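Local coordinates for ileal bile acid-binding protein (Danio rerio, PDB 3ELZ) that probably carries bile acids through the cytoplasm of ileal cells, taking up cholate inside a fatty-acid-binding-protein type beta barrel, at residues T12-G17 with V128-K133. Numbering follows the deposited sequence.
Sequences TESQEG and VRTSKK
A classic beta bulge sets Glu13 and Ser14 together opposite Thr130, where segments 12-16 and 128-133, from the first and last strands of the fatty-acid-binding-protein barrel, run antiparallel, the axes of these short segments at 161°. Thr130 O accepts two backbone bonds: a nearly straight one from Glu13 N, in the carbonyl plane at 2.9 Å, and a weak one from Ser14 N at 3.3 Å. From the bulge onward the ladder is regular: Ser14 with Thr130 and Glu16 with Val128 are hydrogen-bonded pairs, Gln15 with Arg129 the non-hydrogen-bonded pair between them; Gly17 follows as N-cap of helix 18-24. On the face with Thr12, Gln15, Arg129 and Ser131, the side chains of Gln15 and Arg129 lie alongside each other, Gln15 NE2 3.9 Å from Arg129 NE, amide and guanidinium planes 45° apart. Arg129 turns CG away from its own backbone N (chi1 -172°) and bends farther along its chain, and its NH2 makes a weak hydrogen bond to a bound cholic acid. The Thr12 side chain crosses that of Arg129 at about a right angle, Thr12 OG1 4.0 Å from Arg129 CD. Glu13 leans over the neighbouring strand: CG lies 3.4 Å from Thr130 O, and OE1 rests against Lys132 CD (3.9 Å), while OE2 forms a salt bridge with Lys111. With alanine here in place of the glutamate, Lys111 would probably lose its carboxylate partner, and the Lys132 methylenes the chain against them. On the face of Ser14, Glu16, Val128 and Thr130 one water joins the strands, 2.6 Å from Ser14 OG, hydrogen-bonded to Thr130 OG1 and donating to Val128 O at 2.9 Å.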
loop_
_atom_site.group_PDB
_atom_site.type_symbol
_atom_site.label_atom_id
_atom_site.label_comp_id
_atom_site.label_asym_id
_atom_site.label_seq_id
_atom_site.Cartn_x
_atom_site.Cartn_y
_atom_site.Cartn_z
ATOM N N THR A 12 6.409 -8.060 -4.560
ATOM C CA THR A 12 5.167 -8.791 -4.293
ATOM C C THR A 12 5.360 -10.296 -4.532
ATOM O O THR A 12 5.939 -10.705 -5.544
ATOM C CB THR A 12 3.969 -8.253 -5.137
ATOM O OG1 THR A 12 3.766 -6.863 -4.859
ATOM C CG2 THR A 12 2.666 -8.998 -4.794
ATOM N N GLU A 13 4.901 -11.108 -3.583
ATOM C CA GLU A 13 4.883 -12.554 -3.768
ATOM C C GLU A 13 3.474 -13.144 -3.681
ATOM O O GLU A 13 3.204 -14.173 -4.297
ATOM C CB GLU A 13 5.854 -13.261 -2.806
ATOM C CG GLU A 13 5.546 -13.077 -1.319
ATOM C CD GLU A 13 6.256 -14.082 -0.427
ATOM O OE1 GLU A 13 7.151 -14.799 -0.904
ATOM O OE2 GLU A 13 5.912 -14.155 0.768
ATOM N N SER A 14 2.581 -12.505 -2.923
ATOM C CA SER A 14 1.177 -12.943 -2.857
ATOM C C SER A 14 0.186 -11.799 -2.652
ATOM O O SER A 14 0.518 -10.767 -2.071
ATOM C CB SER A 14 0.975 -14.040 -1.795
ATOM O OG SER A 14 1.032 -13.529 -0.473
ATOM N N GLN A 15 -1.022 -11.992 -3.178
ATOM C CA GLN A 15 -2.161 -11.114 -2.931
ATOM C C GLN A 15 -3.373 -11.973 -2.588
ATOM O O GLN A 15 -3.847 -12.759 -3.419
ATOM C CB GLN A 15 -2.496 -10.253 -4.156
ATOM C CG GLN A 15 -1.342 -9.462 -4.713
ATOM C CD GLN A 15 -1.778 -8.177 -5.367
ATOM O OE1 GLN A 15 -1.596 -7.988 -6.564
ATOM N NE2 GLN A 15 -2.365 -7.288 -4.585
ATOM N N GLU A 16 -3.860 -11.830 -1.361
ATOM C CA GLU A 16 -5.052 -12.530 -0.910
ATOM C C GLU A 16 -6.185 -11.523 -0.812
ATOM O O GLU A 16 -5.993 -10.434 -0.278
ATOM C CB GLU A 16 -4.810 -13.188 0.463
ATOM C CG GLU A 16 -3.454 -13.898 0.636
ATOM C CD GLU A 16 -3.339 -15.149 -0.195
ATOM O OE1 GLU A 16 -4.341 -15.528 -0.841
ATOM O OE2 GLU A 16 -2.250 -15.768 -0.204
ATOM N N GLY A 17 -7.364 -11.893 -1.313
ATOM C CA GLY A 17 -8.537 -11.014 -1.303
ATOM C C GLY A 17 -8.520 -9.987 -2.432
ATOM O O GLY A 17 -9.261 -9.005 -2.398
ATOM N N VAL A 128 -4.795 -8.492 1.453
ATOM C CA VAL A 128 -3.492 -8.634 2.104
ATOM C C VAL A 128 -2.425 -8.901 1.055
ATOM O O VAL A 128 -2.427 -9.939 0.383
ATOM C CB VAL A 128 -3.467 -9.759 3.184
ATOM C CG1 VAL A 128 -2.069 -9.877 3.815
ATOM C CG2 VAL A 128 -4.493 -9.507 4.258
ATOM N N ARG A 129 -1.511 -7.951 0.917
ATOM C CA ARG A 129 -0.438 -8.049 -0.048
ATOM C C ARG A 129 0.860 -8.326 0.712
ATOM O O ARG A 129 1.211 -7.608 1.646
ATOM C CB ARG A 129 -0.367 -6.750 -0.850
ATOM C CG ARG A 129 0.573 -6.777 -2.028
ATOM C CD ARG A 129 1.036 -5.365 -2.316
ATOM N NE ARG A 129 0.468 -4.805 -3.527
ATOM C CZ ARG A 129 0.394 -3.506 -3.790
ATOM N NH1 ARG A 129 0.838 -2.609 -2.913
ATOM N NH2 ARG A 129 -0.126 -3.105 -4.944
ATOM N N THR A 130 1.544 -9.403 0.350
ATOM C CA THR A 130 2.799 -9.758 1.018
ATOM C C THR A 130 3.980 -9.625 0.051
ATOM O O THR A 130 3.907 -10.073 -1.095
ATOM C CB THR A 130 2.734 -11.169 1.643
ATOM O OG1 THR A 130 1.503 -11.314 2.375
ATOM C CG2 THR A 130 3.934 -11.418 2.580
ATOM N N SER A 131 5.053 -8.990 0.518
ATOM C CA SER A 131 6.234 -8.748 -0.310
ATOM C C SER A 131 7.488 -9.285 0.360
ATOM O O SER A 131 7.705 -9.063 1.551
ATOM C CB SER A 131 6.422 -7.246 -0.600
ATOM O OG SER A 131 5.448 -6.742 -1.500
ATOM N N LYS A 132 8.312 -9.979 -0.414
ATOM C CA LYS A 132 9.591 -10.472 0.082
ATOM C C LYS A 132 10.718 -9.495 -0.224
ATOM O O LYS A 132 10.685 -8.786 -1.231
ATOM C CB LYS A 132 9.909 -11.875 -0.456
ATOM C CG LYS A 132 10.039 -11.984 -1.970
ATOM C CD LYS A 132 10.494 -13.381 -2.375
ATOM C CE LYS A 132 10.611 -13.519 -3.884
ATOM N NZ LYS A 132 11.927 -13.044 -4.407
ATOM N N LYS A 133 11.705 -9.462 0.666
ATOM C CA LYS A 133 12.903 -8.656 0.488
ATOM C C LYS A 133 13.681 -9.128 -0.743
ATOM O O LYS A 133 13.885 -10.324 -0.933
ATOM C CB LYS A 133 13.781 -8.761 1.744
ATOM C CG LYS A 133 14.877 -7.705 1.870
ATOM C CD LYS A 133 14.297 -6.301 2.085
ATOM C CE LYS A 133 15.325 -5.349 2.684
ATOM N NZ LYS A 133 16.525 -5.130 1.815
HETATM O O HOH W 1 -0.462 -11.999 1.022
#